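Local atomic coordinates of acyl-coenzyme A oxidase acox-1.2 (Caenorhabditis elegans, PDB entry 5K3J), a protein that catalyses the FAD-dependent, oxygen-consuming desaturation of the side chain of ascaroside pheromone CoA esters, the first step of their shortening by peroxisomal beta-oxidation. Residues A[149-152]-A[153-156]; A[297-300]-A[301-305]; A[392-395]-A[396-400]. All blocks are in the same frame, centred on the assembly; numbering follows the deposited sequence.

Contact 1. Residues A[149-152]-A[153-156]; sequences QTEL and GHGS. With FAD (flavin-adenine dinucleotide), chain C.
Glu151 and His154 close a tight type I beta-turn, with Leu152 and Gly153 at its corners, in the loop that follows strand 147-148 and lies along the FAD. The backbone N of Glu151 gives a hydrogen bond to His154 O at 2.6 Å, answered by a weak one from His154 N to Glu151 O. Thr150 packs against the turn, its CG2 3.3 Å from His154 O. With its OG1 on the side of its own backbone N (chi1 -57°), Thr150 donates to flavin N1 at 2.9 Å, while the backbone N atoms of Gln149 and Thr150 both bond flavin O2. Water 1 ties Gln149 NE2, Thr150 OG1 and Gly155 O together. Farther along, Ser156 OG bonds O1A of the pyrophosphate at 2.7 Å, so one short loop grips the cofactor at both its ring and its phosphates. The Glu151 carboxylate bonds Thr163 and pairs with Lys185; His154 NE2 reaches Glu329 of the second subunit, and Gln320 of that subunit packs on His154. Thr150 and Leu152 bond through their backbones to Trp186 and Leu184, which sets the turn beside strand 185-189.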
# COMPACT_ATOMS: atom_id res chain seq x y z
N GLN A 149 -15.00 -19.74 -8.89
CA GLN A 149 -14.93 -20.51 -7.65
C GLN A 149 -15.47 -19.74 -6.45
O GLN A 149 -16.45 -20.14 -5.83
CB GLN A 149 -13.48 -20.94 -7.39
CG GLN A 149 -13.29 -21.82 -6.17
CD GLN A 149 -11.89 -22.40 -6.09
OE1 GLN A 149 -11.59 -23.43 -6.69
NE2 GLN A 149 -11.02 -21.73 -5.34
N THR A 150 -14.80 -18.63 -6.13
CA THR A 150 -15.16 -17.82 -4.97
C THR A 150 -16.60 -17.35 -5.01
O THR A 150 -17.08 -16.89 -6.05
CB THR A 150 -14.22 -16.60 -4.84
OG1 THR A 150 -12.86 -17.04 -4.76
CG2 THR A 150 -14.56 -15.77 -3.59
N GLU A 151 -17.28 -17.48 -3.88
CA GLU A 151 -18.63 -16.94 -3.74
C GLU A 151 -18.62 -15.68 -2.87
O GLU A 151 -17.60 -15.35 -2.26
CB GLU A 151 -19.55 -18.00 -3.15
CG GLU A 151 -19.75 -19.19 -4.08
CD GLU A 151 -20.43 -20.37 -3.40
OE1 GLU A 151 -20.49 -20.38 -2.15
OE2 GLU A 151 -20.91 -21.28 -4.12
N LEU A 152 -19.75 -14.97 -2.84
CA LEU A 152 -19.88 -13.76 -2.04
C LEU A 152 -19.61 -14.03 -0.56
O LEU A 152 -19.13 -13.15 0.17
CB LEU A 152 -21.28 -13.16 -2.22
CG LEU A 152 -21.69 -12.01 -1.30
CD1 LEU A 152 -20.76 -10.83 -1.49
CD2 LEU A 152 -23.13 -11.61 -1.58
N GLY A 153 -19.88 -15.26 -0.13
CA GLY A 153 -19.71 -15.63 1.26
C GLY A 153 -18.63 -16.66 1.52
O GLY A 153 -18.41 -17.05 2.66
N HIS A 154 -17.95 -17.10 0.47
CA HIS A 154 -16.90 -18.12 0.62
C HIS A 154 -15.78 -17.98 -0.41
O HIS A 154 -16.03 -18.02 -1.61
CB HIS A 154 -17.50 -19.53 0.54
CG HIS A 154 -18.31 -19.91 1.74
ND1 HIS A 154 -19.68 -19.80 1.78
CD2 HIS A 154 -17.94 -20.39 2.95
CE1 HIS A 154 -20.12 -20.21 2.95
NE2 HIS A 154 -19.08 -20.57 3.68
N GLY A 155 -14.55 -17.84 0.08
CA GLY A 155 -13.39 -17.80 -0.79
C GLY A 155 -12.29 -18.72 -0.29
O GLY A 155 -11.78 -19.54 -1.05
N SER A 156 -11.93 -18.57 0.98
CA SER A 156 -10.87 -19.38 1.59
C SER A 156 -11.32 -20.82 1.83
O SER A 156 -10.61 -21.77 1.49
CB SER A 156 -10.41 -18.75 2.91
OG SER A 156 -9.91 -17.44 2.72
PA FAD C . -11.51 -14.32 3.72
O1A FAD C . -11.45 -15.80 4.14
O2A FAD C . -12.93 -13.82 3.81
O5B FAD C . -10.58 -13.41 4.67
C5B FAD C . -11.18 -12.69 5.76
C4B FAD C . -10.18 -12.66 6.96
O4B FAD C . -10.35 -13.73 7.69
C3B FAD C . -8.73 -12.73 6.45
O3B FAD C . -7.93 -12.02 7.25
C2B FAD C . -8.39 -14.24 6.55
O2B FAD C . -6.91 -14.43 6.68
C1B FAD C . -8.99 -14.60 7.62
N9A FAD C . -9.31 -16.00 7.60
C8A FAD C . -10.19 -16.64 6.82
N7A FAD C . -10.16 -17.96 7.14
C5A FAD C . -9.24 -18.13 8.13
C6A FAD C . -8.81 -19.25 8.83
N6A FAD C . -9.13 -20.64 8.79
N1A FAD C . -7.87 -19.14 9.77
C2A FAD C . -7.34 -17.91 10.06
N3A FAD C . -7.76 -16.81 9.39
C4A FAD C . -8.71 -16.93 8.42
N1 FAD C . -11.92 -15.97 -7.23
C2 FAD C . -12.24 -16.89 -8.33
O2 FAD C . -12.87 -17.90 -8.13
N3 FAD C . -11.79 -16.59 -9.69
C4 FAD C . -11.04 -15.42 -9.94
O4 FAD C . -10.66 -15.16 -11.11
C4X FAD C . -10.73 -14.48 -8.82
N5 FAD C . -9.97 -13.27 -9.08
C5X FAD C . -9.65 -12.36 -7.98
C6 FAD C . -8.92 -11.19 -8.24
C7 FAD C . -8.61 -10.30 -7.19
C7M FAD C . -7.81 -9.11 -7.73
C8 FAD C . -9.03 -10.57 -5.89
C8M FAD C . -8.75 -9.68 -4.70
C9 FAD C . -9.77 -11.75 -5.62
C9A FAD C . -10.09 -12.64 -6.67
N10 FAD C . -10.86 -13.88 -6.39
C10 FAD C . -11.17 -14.78 -7.47
C1' FAD C . -11.32 -14.19 -5.01
C2' FAD C . -10.15 -14.72 -4.18
O2' FAD C . -9.83 -16.01 -4.59
C3' FAD C . -10.51 -14.74 -2.72
O3' FAD C . -10.92 -13.46 -2.34
C4' FAD C . -9.30 -15.13 -1.91
O4' FAD C . -9.06 -16.51 -2.08
C5' FAD C . -9.54 -14.82 -0.45
O5' FAD C . -10.72 -15.49 -0.00
P FAD C . -11.75 -14.67 0.91
O1P FAD C . -12.25 -13.47 0.11
O2P FAD C . -12.89 -15.54 1.32
O3P FAD C . -10.98 -14.17 2.21
O HOH W 1 -12.20 -19.38 -3.78
O HOH W 2 -21.35 -18.65 -0.25

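Contact 2. Residues A[297-300]-A[301-305]; sequences AMEQ and GLFLA. With 6QA (~{S}-[2-[3-[[(2~{R})-4-[[[(2~{R},3~{S},4~{R},5~{R})-5-(6-aminopurin-9-yl)-4-oxidanyl-3-phosphonooxy-oxolan-2-yl]methoxy-oxidanyl-phosphoryl]oxy-oxidanyl-phosphoryl]oxy-3,3-dimethyl-2-oxidanyl-butanoyl]amino]propanoylamino]ethyl] 5-[(2~{R},3~{R},5~{R},6~{S})-6-methyl-3,5-bis(oxidanyl)oxan-2-yl]oxypentanethioate), chain E.
Glu299 and Phe303 sit one turn apart on helix 287-315, their side chains side by side and pointing the same way. From CB the glutamate chain runs out straight: CG is anti to the backbone N (chi1 -176°), and the next torsion is extended too, so the carboxylate is carried away from the helix and into the substrate pocket. CG lies 3.6 Å from CE2 of Phe303, and CD is 3.8 Å from that same ring carbon. At the tip both oxygens lie near hydroxyl O01 of the ascaroside sugar: OE1 accepts its hydrogen bond at 2.9 Å, and OE2 lies 3.2 Å from that same O01 and 3.8 Å from Phe303 CZ. Carboxylate and phenyl planes are only 24° apart, so the ring runs along the glutamate as an apolar neighbour. With an alanine here, the sugar hydroxyl would probably lose its carboxylate acceptor, and the phenyl ring would have a gap beside it where the chain had lain.

The backbone beneath is uneven. Phe303 N bonds Glu299 O almost straight, at 174°, whereas the bonds from Gly301 N to Met298 O and from Leu302 N to Met298 O and Glu299 O are weak, and the helix is kinked here. Gln300 NE2 stands at the edge of the Phe303 ring and hydrogen-bonds Ala425 O, and Tyr106 meets that ring edge-to-face. On another side of the helix, Met298 SD packs loosely against Leu302 CD1, and both side chains touch helix 343-363. With Tyr286, Tyr431 and Lys283 also bonding the ligand, this glutamate belongs to the acyl-CoA pocket of the acyl-CoA oxidase fold, where it is important for binding the five-carbon omega-ascaroside CoA ester and hence for substrate specificity.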
# COMPACT_ATOMS: atom_id res chain seq x y z
N ALA A 297 5.99 -16.17 -7.70
CA ALA A 297 7.31 -15.79 -7.21
C ALA A 297 8.04 -15.08 -8.35
O ALA A 297 8.70 -14.06 -8.15
CB ALA A 297 8.10 -16.99 -6.72
N MET A 298 7.89 -15.64 -9.55
CA MET A 298 8.41 -15.04 -10.77
C MET A 298 7.75 -13.70 -11.05
O MET A 298 8.42 -12.70 -11.30
CB MET A 298 8.17 -15.99 -11.94
CG MET A 298 8.49 -15.40 -13.30
SD MET A 298 10.25 -15.14 -13.53
CE MET A 298 10.83 -16.83 -13.45
N GLU A 299 6.42 -13.69 -11.01
CA GLU A 299 5.62 -12.52 -11.39
C GLU A 299 5.70 -11.39 -10.36
O GLU A 299 5.77 -10.22 -10.72
CB GLU A 299 4.17 -12.93 -11.60
CG GLU A 299 3.27 -11.81 -12.08
CD GLU A 299 1.81 -12.21 -12.09
OE1 GLU A 299 1.41 -13.03 -11.24
OE2 GLU A 299 1.06 -11.71 -12.96
N GLN A 300 5.67 -11.75 -9.08
CA GLN A 300 5.84 -10.75 -8.03
C GLN A 300 7.31 -10.42 -7.88
O GLN A 300 7.70 -9.61 -7.03
CB GLN A 300 5.24 -11.22 -6.70
CG GLN A 300 3.75 -11.49 -6.71
CD GLN A 300 2.94 -10.26 -6.37
OE1 GLN A 300 3.42 -9.36 -5.69
NE2 GLN A 300 1.70 -10.22 -6.83
N GLY A 301 8.14 -11.04 -8.72
CA GLY A 301 9.52 -10.65 -8.84
C GLY A 301 9.68 -9.60 -9.93
O GLY A 301 10.55 -8.73 -9.84
N LEU A 302 8.80 -9.64 -10.93
CA LEU A 302 8.90 -8.75 -12.09
C LEU A 302 8.20 -7.40 -11.89
O LEU A 302 8.75 -6.37 -12.29
CB LEU A 302 8.36 -9.45 -13.34
CG LEU A 302 9.27 -10.56 -13.88
CD1 LEU A 302 8.59 -11.37 -14.98
CD2 LEU A 302 10.58 -9.96 -14.39
N PHE A 303 7.01 -7.40 -11.30
CA PHE A 303 6.35 -6.16 -10.88
C PHE A 303 7.31 -5.28 -10.08
O PHE A 303 7.42 -4.07 -10.31
CB PHE A 303 5.13 -6.45 -10.00
CG PHE A 303 3.95 -7.02 -10.73
CD1 PHE A 303 3.52 -6.48 -11.94
CD2 PHE A 303 3.25 -8.08 -10.18
CE1 PHE A 303 2.41 -7.02 -12.58
CE2 PHE A 303 2.15 -8.61 -10.82
CZ PHE A 303 1.73 -8.08 -12.02
N LEU A 304 7.98 -5.91 -9.12
CA LEU A 304 8.91 -5.24 -8.22
C LEU A 304 10.09 -4.69 -9.00
O LEU A 304 10.54 -3.58 -8.74
CB LEU A 304 9.39 -6.21 -7.14
CG LEU A 304 10.30 -5.66 -6.05
CD1 LEU A 304 9.71 -4.38 -5.50
CD2 LEU A 304 10.47 -6.69 -4.94
N ALA A 305 10.58 -5.46 -9.96
CA ALA A 305 11.63 -4.98 -10.84
C ALA A 305 11.14 -3.76 -11.62
O ALA A 305 11.87 -2.79 -11.80
CB ALA A 305 12.08 -6.08 -11.77
P26 6QA E . -10.16 -27.38 2.04
P29 6QA E . -9.68 -29.79 3.79
P50 6QA E . -3.56 -31.26 6.90
O01 6QA E . -1.44 -12.49 -11.05
C02 6QA E . -2.19 -13.65 -11.47
C03 6QA E . -3.65 -13.21 -11.22
O04 6QA E . -4.50 -14.26 -11.27
C05 6QA E . -4.55 -15.07 -10.14
C06 6QA E . -6.01 -15.05 -9.61
C07 6QA E . -6.28 -16.43 -8.96
C08 6QA E . -7.79 -16.69 -8.97
C09 6QA E . -8.30 -16.90 -7.60
S10 6QA E . -9.32 -18.45 -7.42
C11 6QA E . -8.79 -19.53 -6.06
C12 6QA E . -7.89 -18.89 -5.04
N13 6QA E . -8.43 -19.17 -3.76
C14 6QA E . -7.71 -19.98 -2.79
C15 6QA E . -8.34 -20.26 -1.38
C16 6QA E . -8.44 -21.81 -1.21
N17 6QA E . -7.95 -22.24 0.12
C18 6QA E . -8.44 -23.52 0.64
C19 6QA E . -7.96 -24.00 2.01
O20 6QA E . -7.20 -22.98 2.62
C21 6QA E . -7.08 -25.28 1.89
C22 6QA E . -6.83 -25.69 3.41
C23 6QA E . -5.78 -24.94 1.09
C24 6QA E . -7.74 -26.47 1.19
O25 6QA E . -8.50 -27.28 2.11
O27 6QA E . -10.85 -26.03 2.30
O28 6QA E . -10.60 -28.52 3.22
O30 6QA E . -10.31 -31.08 3.25
O31 6QA E . -8.08 -29.57 3.30
C32 6QA E . -7.04 -29.54 4.21
C33 6QA E . -6.29 -30.93 4.11
O34 6QA E . -6.16 -31.29 2.89
C35 6QA E . -4.59 -31.29 2.48
N36 6QA E . -4.42 -30.46 1.28
C37 6QA E . -4.97 -29.26 1.07
N38 6QA E . -4.62 -28.77 -0.12
C39 6QA E . -3.81 -29.69 -0.72
C40 6QA E . -3.68 -30.76 0.16
N41 6QA E . -2.92 -31.83 -0.21
C42 6QA E . -2.30 -31.84 -1.39
N43 6QA E . -2.41 -30.82 -2.27
C44 6QA E . -3.14 -29.74 -1.98
N45 6QA E . -3.26 -28.64 -2.93
C46 6QA E . -3.91 -30.85 3.50
O47 6QA E . -2.81 -31.82 3.85
C48 6QA E . -4.87 -30.73 4.67
O49 6QA E . -4.61 -31.69 5.65
O51 6QA E . -4.32 -31.26 8.19
O52 6QA E . -2.98 -29.86 6.63
O53 6QA E . -2.42 -32.24 6.95
O54 6QA E . -9.73 -29.79 5.30
O55 6QA E . -10.59 -27.89 0.67
O56 6QA E . -9.22 -24.17 0.01
O57 6QA E . -6.65 -20.45 -3.04
O58 6QA E . -8.04 -16.06 -6.75
O59 6QA E . -4.08 -12.25 -12.21
C60 6QA E . -3.95 -12.73 -13.55
C61 6QA E . -4.53 -11.62 -14.39
C62 6QA E . -2.47 -13.08 -13.86
C63 6QA E . -1.89 -14.00 -12.87
O64 6QA E . -2.39 -13.72 -15.18

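Contact 3. Residues A[392-395]-A[396-400]; sequences VAHE and TGEGI. With ATP (adenosine-5'-triphosphate), chain D.
About two and a half turns of helix 379-405 form this contact, Val392 to Glu395 against Thr396 to Ile400, and the outer side carries the ATP site. Regular alpha-helical bonds join the halves. Thr396 N meets Val392 O at 2.7 Å, and Glu398 N meets His394 O at 3.2 Å with an N-H...O angle of 167°; Gly397 N and Gly399 N bond Ala393 O and Glu395 O in the same i to i+4 way. On the buried side Val392 and Thr396 lie alongside each other. Thr396 OG1 is turned back to within 2.6 Å of Val392 O, but Gln300 O on helix 287-315 is also in reach of that one hydroxyl, so its choice of acceptor is not settled.

His394 faces the nucleotide. Its CG is anti to the backbone N (chi1 171°), which swings the imidazole out over the adenine: ATP C5 stands 3.6 Å above the ring plane, over its centre, and CB comes within 3.4 Å of C6. Glu398 sits beside the ring, its OE1 4.0 Å from His394 NE2. Arg528 and Tyr573 of this chain bond the same ATP, as do His340 and Gln402 of the second subunit. A histidine lying flat over the base, with residues of both chains bonding the nucleotide, makes this the ATP pocket shared across the dimer.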
# COMPACT_ATOMS: atom_id res chain seq x y z
N VAL A 392 6.41 -13.56 -0.57
CA VAL A 392 6.84 -12.82 -1.75
C VAL A 392 5.91 -11.64 -2.03
O VAL A 392 6.38 -10.51 -2.17
CB VAL A 392 6.90 -13.74 -2.98
CG1 VAL A 392 6.85 -12.93 -4.25
CG2 VAL A 392 8.17 -14.58 -2.95
N ALA A 393 4.61 -11.89 -2.09
CA ALA A 393 3.64 -10.83 -2.37
C ALA A 393 3.66 -9.74 -1.30
O ALA A 393 3.50 -8.56 -1.59
CB ALA A 393 2.23 -11.41 -2.50
N HIS A 394 3.86 -10.16 -0.05
CA HIS A 394 3.90 -9.24 1.08
C HIS A 394 5.14 -8.35 1.02
O HIS A 394 5.04 -7.13 1.16
CB HIS A 394 3.87 -10.01 2.40
CG HIS A 394 4.12 -9.16 3.61
ND1 HIS A 394 3.24 -8.19 4.03
CD2 HIS A 394 5.15 -9.15 4.49
CE1 HIS A 394 3.72 -7.61 5.11
NE2 HIS A 394 4.87 -8.18 5.42
N GLU A 395 6.29 -8.97 0.79
CA GLU A 395 7.56 -8.23 0.71
C GLU A 395 7.67 -7.44 -0.59
O GLU A 395 8.27 -6.37 -0.62
CB GLU A 395 8.75 -9.19 0.85
CG GLU A 395 8.86 -9.85 2.22
CD GLU A 395 10.04 -10.80 2.32
OE1 GLU A 395 10.71 -11.03 1.29
OE2 GLU A 395 10.30 -11.32 3.42
N THR A 396 7.08 -7.97 -1.67
CA THR A 396 7.01 -7.23 -2.92
C THR A 396 6.18 -5.97 -2.73
O THR A 396 6.44 -4.93 -3.34
CB THR A 396 6.41 -8.08 -4.06
OG1 THR A 396 7.22 -9.25 -4.26
CG2 THR A 396 6.35 -7.29 -5.36
N GLY A 397 5.16 -6.08 -1.88
CA GLY A 397 4.32 -4.95 -1.53
C GLY A 397 5.11 -3.83 -0.88
O GLY A 397 5.15 -2.72 -1.40
N GLU A 398 5.74 -4.13 0.25
CA GLU A 398 6.57 -3.17 0.95
C GLU A 398 7.63 -2.57 0.03
O GLU A 398 7.90 -1.37 0.08
CB GLU A 398 7.25 -3.81 2.16
CG GLU A 398 6.30 -4.24 3.26
CD GLU A 398 7.03 -4.96 4.38
OE1 GLU A 398 7.84 -5.86 4.08
OE2 GLU A 398 6.81 -4.61 5.56
N GLY A 399 8.23 -3.42 -0.80
CA GLY A 399 9.25 -2.99 -1.73
C GLY A 399 8.75 -1.96 -2.72
O GLY A 399 9.42 -0.95 -2.97
N ILE A 400 7.57 -2.19 -3.27
CA ILE A 400 7.02 -1.33 -4.33
C ILE A 400 6.61 0.04 -3.79
O ILE A 400 6.81 1.06 -4.46
CB ILE A 400 5.84 -2.03 -5.04
CG1 ILE A 400 6.38 -3.10 -5.99
CG2 ILE A 400 4.98 -1.03 -5.82
CD1 ILE A 400 5.32 -4.02 -6.55
PG ATP D . 8.45 -11.61 12.31
O1G ATP D . 8.54 -13.09 12.60
O2G ATP D . 7.98 -10.79 13.49
O3G ATP D . 9.65 -11.04 11.58
PB ATP D . 6.62 -10.08 10.84
O1B ATP D . 6.92 -9.81 9.39
O2B ATP D . 7.00 -9.05 11.89
O3B ATP D . 7.25 -11.51 11.24
PA ATP D . 4.35 -10.37 12.41
O1A ATP D . 3.78 -11.74 12.70
O2A ATP D . 5.30 -9.73 13.39
O3A ATP D . 5.05 -10.40 10.97
O5' ATP D . 3.12 -9.36 12.16
C5' ATP D . 3.37 -8.03 11.70
C4' ATP D . 2.27 -7.70 10.70
O4' ATP D . 2.65 -8.07 9.37
C3' ATP D . 1.02 -8.49 11.06
O3' ATP D . -0.08 -7.59 11.23
C2' ATP D . 0.78 -9.40 9.88
O2' ATP D . -0.61 -9.47 9.53
C1' ATP D . 1.60 -8.80 8.75
N9 ATP D . 2.15 -9.84 7.85
C8 ATP D . 3.23 -10.59 8.10
N7 ATP D . 3.49 -11.45 7.07
C5 ATP D . 2.55 -11.23 6.13
C6 ATP D . 2.24 -11.80 4.80
N6 ATP D . 2.99 -12.78 4.25
N1 ATP D . 1.17 -11.29 4.15
C2 ATP D . 0.41 -10.31 4.68
N3 ATP D . 0.64 -9.76 5.88
C4 ATP D . 1.68 -10.17 6.64

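Overall arrangement
Each contact is a local one between consecutive segments, and the three follow in series along the chain, none enclosing or crossing another. Contact 1 comes first, closing a short turn between strands 147-148 and 164-168 in the sheet-bearing part of the fold. Contact 2 follows on helix 287-315 and contact 3 on helix 379-405, both in the C-alpha1 domain. These last two touch, with centres 9 Å apart: Gln300 packs on Val392 and Ala393, and Leu304 on Ile400, joining the two helices. Contact 1 stands apart, its nearest atoms about 16 Å from contact 2 and about 15 Å from contact 3. Together they sample the cofactor, substrate and ATP sites, the first and last of which are shared between the two subunits.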